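Local coordinates for protein 432aa long hypothetical deoxyribodipyrimidine photolyase (Sulfolobus tokodaii, PDB 2E0I) that probably uses light absorbed by bound FAD to split cyclobutane pyrimidine dimers in DNA, with a second FAD molecule proposed as a novel light-harvesting cofactor, at residues A[14-17]-A[18-21]; A[101-104]-A[105-109]; A[111-114]-A[115-119]; A[251-254]-A[255-259]. All coordinates share one frame; numbering follows the deposited sequence.

Contact 1 (A[14-17]-A[18-21]); sequences EDNT and GLNY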
# COMPACT_ATOMS: atom_id res chain seq x y z
N GLU A 14 1.21 -4.03 20.19
CA GLU A 14 1.79 -5.37 20.23
C GLU A 14 2.89 -5.54 19.20
O GLU A 14 2.76 -5.11 18.06
CB GLU A 14 0.72 -6.42 19.94
CG GLU A 14 -0.35 -6.58 21.03
CD GLU A 14 0.19 -7.23 22.30
OE1 GLU A 14 1.15 -8.04 22.21
OE2 GLU A 14 -0.37 -6.96 23.38
N ASP A 15 3.97 -6.18 19.60
CA ASP A 15 5.12 -6.42 18.72
C ASP A 15 5.51 -5.20 17.91
O ASP A 15 5.59 -5.24 16.69
CB ASP A 15 4.86 -7.62 17.79
CG ASP A 15 6.14 -8.08 17.06
OD1 ASP A 15 7.22 -8.18 17.70
OD2 ASP A 15 6.07 -8.35 15.84
N ASN A 16 5.76 -4.11 18.60
CA ASN A 16 6.18 -2.89 17.94
C ASN A 16 7.59 -2.67 18.46
O ASN A 16 7.79 -2.27 19.60
CB ASN A 16 5.27 -1.73 18.34
CG ASN A 16 5.62 -0.45 17.63
OD1 ASN A 16 4.74 0.27 17.16
ND2 ASN A 16 6.92 -0.14 17.55
N THR A 17 8.57 -2.95 17.59
CA THR A 17 9.98 -2.84 17.93
C THR A 17 10.39 -1.56 18.66
O THR A 17 10.79 -1.59 19.83
CB THR A 17 10.86 -2.98 16.68
OG1 THR A 17 10.44 -4.14 15.94
CG2 THR A 17 12.32 -3.16 17.08
N GLY A 18 10.28 -0.44 17.98
CA GLY A 18 10.66 0.81 18.59
C GLY A 18 9.92 1.07 19.88
O GLY A 18 10.49 1.52 20.87
N LEU A 19 8.62 0.77 19.88
CA LEU A 19 7.82 1.00 21.07
C LEU A 19 8.33 0.13 22.21
O LEU A 19 8.41 0.58 23.36
CB LEU A 19 6.35 0.71 20.78
CG LEU A 19 5.41 0.92 21.97
CD1 LEU A 19 5.54 2.34 22.51
CD2 LEU A 19 3.97 0.60 21.55
N ASN A 20 8.70 -1.11 21.89
CA ASN A 20 9.22 -2.03 22.90
C ASN A 20 10.46 -1.46 23.55
O ASN A 20 10.53 -1.37 24.77
CB ASN A 20 9.56 -3.38 22.29
CG ASN A 20 8.36 -4.26 22.12
OD1 ASN A 20 7.35 -4.10 22.81
ND2 ASN A 20 8.46 -5.22 21.22
N TYR A 21 11.45 -1.06 22.75
CA TYR A 21 12.67 -0.50 23.31
C TYR A 21 12.34 0.72 24.14
O TYR A 21 12.90 0.90 25.22
CB TYR A 21 13.65 -0.12 22.21
CG TYR A 21 14.41 -1.28 21.64
CD1 TYR A 21 14.09 -1.81 20.40
CD2 TYR A 21 15.47 -1.84 22.34
CE1 TYR A 21 14.80 -2.88 19.86
CE2 TYR A 21 16.19 -2.91 21.82
CZ TYR A 21 15.85 -3.43 20.58
OH TYR A 21 16.57 -4.47 20.06
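Asn16 and Leu19 meet at the start of helix 17-25, the first helix of the parallel alpha/beta domain, where Asn16 holds the N-cap position. Its side chain runs at about a right angle to that of Leu19, and Asn16 CB lies 3.6 Å from Leu19 CB, so the two CB atoms pack together in the first turn. The backbone is drawn into the helix by two successive bonds: Asn20 N donates to Asn16 O at 2.7 Å, and Tyr21 N to Thr17 O at 3.0 Å. One turn apart, Thr17 and Tyr21 also lie alongside each other. The methyl of Thr17 is anti to the backbone N, which turns CG2 toward the edge of the tyrosine ring, nearly in its plane and 3.7 Å from Tyr21 CE1. The polar ends look elsewhere: Thr17 OG1 bonds Asp126, and the Asn20 amide is held by Met158 N and Glu156 O. Just ahead of the cap, the Asp15 carboxylate bonds Ser226 OG and forms a salt bridge with Arg228. Around this corner the helix start rests on the sheet, Asn16 and Leu19 touching Phe5 of strand 2-7 while the Tyr21 ring stacks on Tyr124 of strand 120-124.

Contact 2 (A[101-104]-A[105-109]); sequences PFSI and SRDEK. With FAD (flavin-adenine dinucleotide), chain F.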
# COMPACT_ATOMS: atom_id res chain seq x y z
N PRO A 101 12.19 8.27 0.46
CA PRO A 101 12.89 9.56 0.49
C PRO A 101 12.28 10.51 1.52
O PRO A 101 12.96 11.08 2.38
CB PRO A 101 12.73 10.05 -0.94
CG PRO A 101 12.79 8.75 -1.73
CD PRO A 101 11.95 7.80 -0.92
N PHE A 102 10.96 10.68 1.44
CA PHE A 102 10.26 11.56 2.36
C PHE A 102 10.52 11.18 3.80
O PHE A 102 10.77 12.03 4.65
CB PHE A 102 8.75 11.54 2.08
CG PHE A 102 7.93 12.26 3.11
CD1 PHE A 102 7.46 11.58 4.23
CD2 PHE A 102 7.67 13.62 2.99
CE1 PHE A 102 6.72 12.24 5.22
CE2 PHE A 102 6.93 14.30 3.96
CZ PHE A 102 6.45 13.61 5.08
N SER A 103 10.46 9.89 4.08
CA SER A 103 10.66 9.42 5.42
C SER A 103 12.09 9.58 5.88
O SER A 103 12.36 9.90 7.03
CB SER A 103 10.27 7.96 5.53
OG SER A 103 10.60 7.49 6.83
N ILE A 104 13.02 9.35 4.97
CA ILE A 104 14.42 9.46 5.33
C ILE A 104 14.84 10.89 5.63
O ILE A 104 15.54 11.14 6.62
CB ILE A 104 15.30 8.86 4.22
CG1 ILE A 104 15.11 7.34 4.22
CG2 ILE A 104 16.76 9.27 4.43
CD1 ILE A 104 15.21 6.68 2.85
N SER A 105 14.38 11.84 4.81
CA SER A 105 14.77 13.22 5.03
C SER A 105 14.06 13.79 6.25
O SER A 105 14.61 14.64 6.96
CB SER A 105 14.46 14.07 3.79
OG SER A 105 13.11 14.42 3.75
N ARG A 106 12.85 13.31 6.50
CA ARG A 106 12.08 13.76 7.64
C ARG A 106 12.76 13.37 8.94
O ARG A 106 12.76 14.12 9.91
CB ARG A 106 10.70 13.14 7.58
CG ARG A 106 9.95 12.99 8.88
CD ARG A 106 8.65 12.68 8.37
NE ARG A 106 7.83 11.58 8.84
CZ ARG A 106 7.88 10.27 8.65
NH1 ARG A 106 6.89 9.61 9.21
NH2 ARG A 106 8.83 9.59 8.04
N ASP A 107 13.34 12.17 8.94
CA ASP A 107 14.03 11.69 10.11
C ASP A 107 15.38 12.38 10.26
O ASP A 107 15.85 12.63 11.38
CB ASP A 107 14.15 10.17 10.04
CG ASP A 107 12.81 9.47 10.27
OD1 ASP A 107 11.76 10.09 9.97
OD2 ASP A 107 12.78 8.32 10.75
N GLU A 108 16.00 12.73 9.14
CA GLU A 108 17.27 13.43 9.23
C GLU A 108 17.03 14.77 9.91
O GLU A 108 17.79 15.19 10.79
CB GLU A 108 17.85 13.67 7.84
CG GLU A 108 18.10 12.40 7.08
CD GLU A 108 18.83 12.65 5.77
OE1 GLU A 108 18.48 13.64 5.09
OE2 GLU A 108 19.73 11.85 5.43
N LYS A 109 15.95 15.45 9.52
CA LYS A 109 15.65 16.72 10.12
C LYS A 109 15.33 16.55 11.58
O LYS A 109 15.75 17.35 12.41
CB LYS A 109 14.50 17.42 9.38
CG LYS A 109 14.81 17.69 7.92
CD LYS A 109 13.91 18.75 7.30
CE LYS A 109 13.79 18.59 5.78
NZ LYS A 109 12.89 17.44 5.38
PA FAD F . 3.08 9.34 2.20
O1A FAD F . 2.87 8.37 1.09
O2A FAD F . 2.00 10.08 2.89
O5B FAD F . 3.61 10.55 1.28
C5B FAD F . 4.25 11.69 1.87
C4B FAD F . 4.79 12.65 0.81
O4B FAD F . 5.29 11.87 -0.29
C3B FAD F . 3.68 13.52 0.22
O3B FAD F . 4.25 14.71 -0.33
C2B FAD F . 3.15 12.62 -0.89
O2B FAD F . 2.49 13.42 -1.88
C1B FAD F . 4.48 12.12 -1.45
N9A FAD F . 4.30 10.89 -2.27
C8A FAD F . 3.67 9.78 -1.89
N7A FAD F . 3.75 8.86 -2.85
C5A FAD F . 4.43 9.39 -3.86
C6A FAD F . 4.85 8.92 -5.09
N6A FAD F . 4.52 7.70 -5.50
N1A FAD F . 5.58 9.72 -5.89
C2A FAD F . 5.89 10.95 -5.51
N3A FAD F . 5.50 11.43 -4.34
C4A FAD F . 4.78 10.68 -3.49
N1 FAD F . 1.87 9.34 9.01
C2 FAD F . 2.04 10.34 9.98
O2 FAD F . 2.90 10.20 10.85
N3 FAD F . 1.26 11.50 9.92
C4 FAD F . 0.33 11.67 8.89
O4 FAD F . -0.35 12.69 8.85
C4X FAD F . 0.18 10.69 7.92
N5 FAD F . -0.71 10.89 6.84
C5X FAD F . -0.84 9.91 5.85
C6 FAD F . -1.65 10.16 4.75
C7 FAD F . -1.73 9.23 3.71
C7M FAD F . -2.62 9.53 2.50
C8 FAD F . -0.99 8.06 3.78
C8M FAD F . -1.04 7.02 2.65
C9 FAD F . -0.18 7.81 4.89
C9A FAD F . -0.11 8.73 5.93
N10 FAD F . 0.74 8.52 7.03
C10 FAD F . 0.94 9.53 7.98
C1' FAD F . 1.51 7.26 7.15
C2' FAD F . 2.80 7.26 6.33
O2' FAD F . 2.82 6.12 5.47
C3' FAD F . 4.03 7.26 7.25
O3' FAD F . 4.05 8.47 8.01
C4' FAD F . 5.32 7.15 6.43
O4' FAD F . 6.42 6.93 7.32
C5' FAD F . 5.56 8.42 5.62
O5' FAD F . 6.22 8.13 4.38
P FAD F . 5.34 7.87 3.05
O1P FAD F . 6.29 7.84 1.91
O2P FAD F . 4.45 6.71 3.25
O3P FAD F . 4.49 9.23 2.97
O HOH W 1 12.73 6.88 8.50
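Phe102 and Arg106, one turn apart, face a bound FAD from the first two turns of helix 101-115, the crossover helix of a beta-alpha-beta unit between strands 92-96 and 120-124. Both belong to the pocket of one of the two FAD molecules, the one that also bonds Ile34 O, Asp98 and Thr100 of the alpha/beta domain and is consistent with a light-harvesting role. Regular helical bonds set the spacing, among them Ser105 N to Pro101 O at 2.9 Å and Arg106 N to Phe102 O at 3.1 Å. Packing is carried by the phenyl ring. With CG anti to the backbone N (chi1 171°), the ring reaches the cofactor: FAD C5B stands 3.8 Å above one face, over its centre. Phe102 CE1 lies 3.7 Å from Arg106 CD and over a face of the guanidinium, whose plane is turned 33° from that of the ring. Cutting Phe102 back to alanine is likely to open a gap beside the ribose and leave the arginine chain freer to turn. Polar contacts come from the far end of Arg106, where NH1 gives a weak bond of 3.3 Å to FAD O4'. Its NH2 pairs with Asp107 OD1 by charge alone, since that oxygen lies well out of the guanidinium plane; the carboxylate has a stronger partner in Arg8. Ser103 OG approaches the guanidinium at its edge. A water closes the group, 2.8 Å from Ser103 OG and donating weakly to Asp107 OD2 at 2.7 Å.

Contact 3 (A[111-114]-A[115-119]); sequences RKVC and EENGI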
# COMPACT_ATOMS: atom_id res chain seq x y z
N ARG A 111 16.50 14.35 13.48
CA ARG A 111 17.77 14.04 14.11
C ARG A 111 18.54 15.33 14.39
O ARG A 111 19.04 15.54 15.49
CB ARG A 111 18.60 13.11 13.25
CG ARG A 111 19.88 12.70 13.92
CD ARG A 111 20.59 11.61 13.15
NE ARG A 111 19.87 10.34 13.22
CZ ARG A 111 19.67 9.64 14.33
NH1 ARG A 111 20.13 10.09 15.49
NH2 ARG A 111 19.01 8.48 14.29
N LYS A 112 18.63 16.20 13.39
CA LYS A 112 19.30 17.48 13.57
C LYS A 112 18.69 18.26 14.74
O LYS A 112 19.40 18.72 15.63
CB LYS A 112 19.21 18.31 12.30
CG LYS A 112 20.24 17.93 11.25
CD LYS A 112 20.29 18.99 10.14
CE LYS A 112 20.25 20.43 10.71
NZ LYS A 112 21.16 20.67 11.90
N VAL A 113 17.37 18.40 14.75
CA VAL A 113 16.68 19.11 15.81
C VAL A 113 16.95 18.46 17.16
O VAL A 113 17.01 19.15 18.19
CB VAL A 113 15.17 19.12 15.55
CG1 VAL A 113 14.42 19.77 16.71
CG2 VAL A 113 14.89 19.86 14.26
N CYS A 114 17.12 17.14 17.16
CA CYS A 114 17.37 16.41 18.40
C CYS A 114 18.75 16.63 18.98
O CYS A 114 18.91 16.75 20.19
CB CYS A 114 17.15 14.92 18.18
SG CYS A 114 15.42 14.46 18.34
N GLU A 115 19.75 16.69 18.10
CA GLU A 115 21.12 16.92 18.52
C GLU A 115 21.30 18.32 19.10
O GLU A 115 22.04 18.52 20.07
CB GLU A 115 22.06 16.71 17.33
CG GLU A 115 22.23 15.25 16.95
CD GLU A 115 22.86 15.07 15.58
OE1 GLU A 115 23.73 15.88 15.19
OE2 GLU A 115 22.48 14.10 14.88
N GLU A 116 20.61 19.29 18.52
CA GLU A 116 20.68 20.67 18.97
C GLU A 116 19.73 20.95 20.10
O GLU A 116 19.22 22.06 20.22
CB GLU A 116 20.36 21.60 17.81
CG GLU A 116 21.26 21.41 16.60
CD GLU A 116 21.00 22.43 15.51
OE1 GLU A 116 19.88 22.44 14.94
OE2 GLU A 116 21.91 23.24 15.22
N ASN A 117 19.47 19.95 20.94
CA ASN A 117 18.55 20.13 22.06
C ASN A 117 18.86 19.08 23.09
O ASN A 117 18.25 19.04 24.16
CB ASN A 117 17.10 19.98 21.60
CG ASN A 117 16.54 21.26 21.02
OD1 ASN A 117 16.11 22.15 21.76
ND2 ASN A 117 16.57 21.37 19.69
N GLY A 118 19.83 18.24 22.76
CA GLY A 118 20.23 17.18 23.67
C GLY A 118 19.22 16.06 23.83
O GLY A 118 19.13 15.45 24.89
N ILE A 119 18.46 15.80 22.77
CA ILE A 119 17.46 14.75 22.80
C ILE A 119 18.02 13.56 22.04
O ILE A 119 18.46 13.71 20.90
CB ILE A 119 16.16 15.19 22.12
CG1 ILE A 119 15.65 16.47 22.78
CG2 ILE A 119 15.12 14.08 22.21
CD1 ILE A 119 14.45 17.08 22.08
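Turning CG of Asn117 anti to its carbonyl carbon (chi1 -83°) folds the amide back along the helix toward Val113, while CG2 of Ile119, anti to the backbone N, is brought against Cys114. These two groups close the C-terminal end of helix 101-115. Asn117 ND2 donates to Val113 O at 2.7 Å, in the carbonyl plane and close to the plane of its own amide. One residue on, the backbone makes a Schellman motif: Ile119 N reaches back to Cys114 O at 2.8 Å, and Gly118 N makes a weak 3.5 Å bond to Glu115 O. Gly118 sits at the turning point with positive phi (71°), a conformation that favours glycine. The apolar touch that usually accompanies this motif is present, Cys114 SG lying 3.9 Å from Ile119 CG2. Cys114 O also takes a weak bond from Asn117 N, so two backbone donors converge on it. On the outer surface, Lys112 and Glu116 run side by side in the same direction and form a long salt bridge, NZ to OE1 3.7 Å. Arg111 and Glu115 bring an aliphatic stem to a carboxylate rather than charge to charge: OE2 of Glu115 lies by CG and CD of Arg111 but 4.7 Å from its NH1, which instead weakly bonds Phe121 O. As the chain turns into strand 120-124, Cys114 and Ile119 both press on Ile93 of strand 92-96, and Val113 packs against Val83 and Ser84 of helix 79-86.

Contact 4 (A[251-254]-A[255-259]); sequences TLLA and YYNPH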
# COMPACT_ATOMS: atom_id res chain seq x y z
N THR A 251 9.97 -2.85 -1.10
CA THR A 251 10.37 -1.80 -0.17
C THR A 251 11.88 -1.58 -0.25
O THR A 251 12.34 -0.45 -0.42
CB THR A 251 9.99 -2.18 1.28
OG1 THR A 251 8.57 -2.20 1.41
CG2 THR A 251 10.60 -1.19 2.28
N LEU A 252 12.64 -2.67 -0.11
CA LEU A 252 14.09 -2.63 -0.17
C LEU A 252 14.58 -2.21 -1.55
O LEU A 252 15.55 -1.46 -1.68
CB LEU A 252 14.66 -4.00 0.20
CG LEU A 252 14.53 -4.34 1.69
CD1 LEU A 252 15.09 -5.72 1.95
CD2 LEU A 252 15.28 -3.31 2.52
N LEU A 253 13.90 -2.68 -2.59
CA LEU A 253 14.27 -2.30 -3.93
C LEU A 253 14.27 -0.77 -3.99
O LEU A 253 15.23 -0.14 -4.43
CB LEU A 253 13.27 -2.85 -4.93
CG LEU A 253 13.65 -2.63 -6.40
CD1 LEU A 253 14.91 -3.41 -6.72
CD2 LEU A 253 12.52 -3.10 -7.29
N ALA A 254 13.18 -0.17 -3.52
CA ALA A 254 13.04 1.28 -3.53
C ALA A 254 14.02 1.94 -2.58
O ALA A 254 14.55 3.01 -2.86
CB ALA A 254 11.62 1.68 -3.16
N TYR A 255 14.27 1.30 -1.45
CA TYR A 255 15.19 1.88 -0.49
C TYR A 255 16.59 2.06 -1.08
O TYR A 255 17.25 3.07 -0.83
CB TYR A 255 15.26 1.00 0.75
CG TYR A 255 16.22 1.49 1.77
CD1 TYR A 255 16.06 2.73 2.37
CD2 TYR A 255 17.31 0.70 2.16
CE1 TYR A 255 16.95 3.19 3.34
CE2 TYR A 255 18.22 1.14 3.14
CZ TYR A 255 18.03 2.39 3.73
OH TYR A 255 18.92 2.83 4.69
N TYR A 256 17.04 1.07 -1.86
CA TYR A 256 18.36 1.12 -2.45
C TYR A 256 18.41 1.75 -3.84
O TYR A 256 19.49 1.91 -4.40
CB TYR A 256 18.94 -0.30 -2.49
CG TYR A 256 19.37 -0.82 -1.13
CD1 TYR A 256 20.45 -0.24 -0.44
CD2 TYR A 256 18.73 -1.91 -0.54
CE1 TYR A 256 20.86 -0.72 0.79
CE2 TYR A 256 19.14 -2.40 0.70
CZ TYR A 256 20.20 -1.80 1.35
OH TYR A 256 20.57 -2.26 2.59
N ASN A 257 17.25 2.11 -4.38
CA ASN A 257 17.16 2.72 -5.70
C ASN A 257 16.09 3.82 -5.65
O ASN A 257 15.06 3.75 -6.33
CB ASN A 257 16.77 1.69 -6.76
CG ASN A 257 17.76 0.53 -6.86
OD1 ASN A 257 18.90 0.69 -7.31
ND2 ASN A 257 17.32 -0.65 -6.44
N PRO A 258 16.34 4.86 -4.85
CA PRO A 258 15.40 5.98 -4.71
C PRO A 258 14.90 6.56 -6.03
O PRO A 258 13.82 7.15 -6.09
CB PRO A 258 16.21 7.00 -3.91
CG PRO A 258 17.15 6.16 -3.13
CD PRO A 258 17.59 5.13 -4.14
N HIS A 259 15.68 6.42 -7.10
CA HIS A 259 15.26 6.98 -8.37
C HIS A 259 13.96 6.38 -8.90
O HIS A 259 13.34 6.96 -9.79
CB HIS A 259 16.37 6.85 -9.43
CG HIS A 259 16.57 5.46 -9.95
ND1 HIS A 259 17.33 4.52 -9.29
CD2 HIS A 259 16.10 4.86 -11.07
CE1 HIS A 259 17.31 3.39 -9.98
NE2 HIS A 259 16.57 3.57 -11.07
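Leu253 and Asn257 meet at the C-terminal end of helix 238-256, in the FAD-binding domain, where the side-chain amide of Asn257 turns back onto a carbonyl of the last turn. The close-packed part is the inner turn. Tyr255 N donates to Thr251 O at 2.8 Å and Tyr256 N to Leu252 O at 2.9 Å, and the side chains of Leu252, Leu253 and Ala254 are buried. A chi1 of -59° sets the Asn257 amide beside its own backbone N, facing the preceding turn, and ND2 donates to Leu253 O. This bond, 2.9 Å long, is somewhat bent, and the oxygen lies tilted from the amide plane. The same nitrogen rests 3.7 Å from Leu253 CD1, the two side chains passing at a slant. With a leucine in place of Asn257, Leu253 O would probably lose its side-chain amide donor. Asn257 N adds a weak bond to Ala254 O.

The other side faces solvent, with Tyr256 and Pro258 exposed. Here the packing on Leu252 is looser, Tyr256 CE2 coming no nearer to Leu252 CD2 than 4.4 Å, although Tyr255 CD2 stands 3.8 Å above one face of the Tyr256 ring, over its centre. Both tyrosines are tied down at their ends, Tyr255 OH bonding Lys132 NZ and Tyr256 OH bonding Lys132 O, while the Tyr255 ring meets Tyr99 edge-to-face. Pro258 N, without a hydrogen, cannot bond Ala254 O, and Pro258 CA makes a C-H...O contact with that oxygen at 3.6 Å.

Overall arrangement
The four contacts follow one another along the chain without interlacing. Contacts 1, 2 and 3 lie in the parallel alpha/beta domain; contact 4 belongs to the helical FAD-binding domain. Contacts 2 and 3 share helix 101-115, one at its start and the other at its end, with centres about 15 Å apart, whereas contact 1 begins helix 17-25, with its centre about 21 Å from that of contact 2. Contacts 2 and 4 touch, Ile104 CD1 lying 3.9 Å from Tyr255 CE1, which joins the helix lining one FAD pocket to the second domain. Contact 3, at the outer end, is about 27 Å from contact 4, centre to centre.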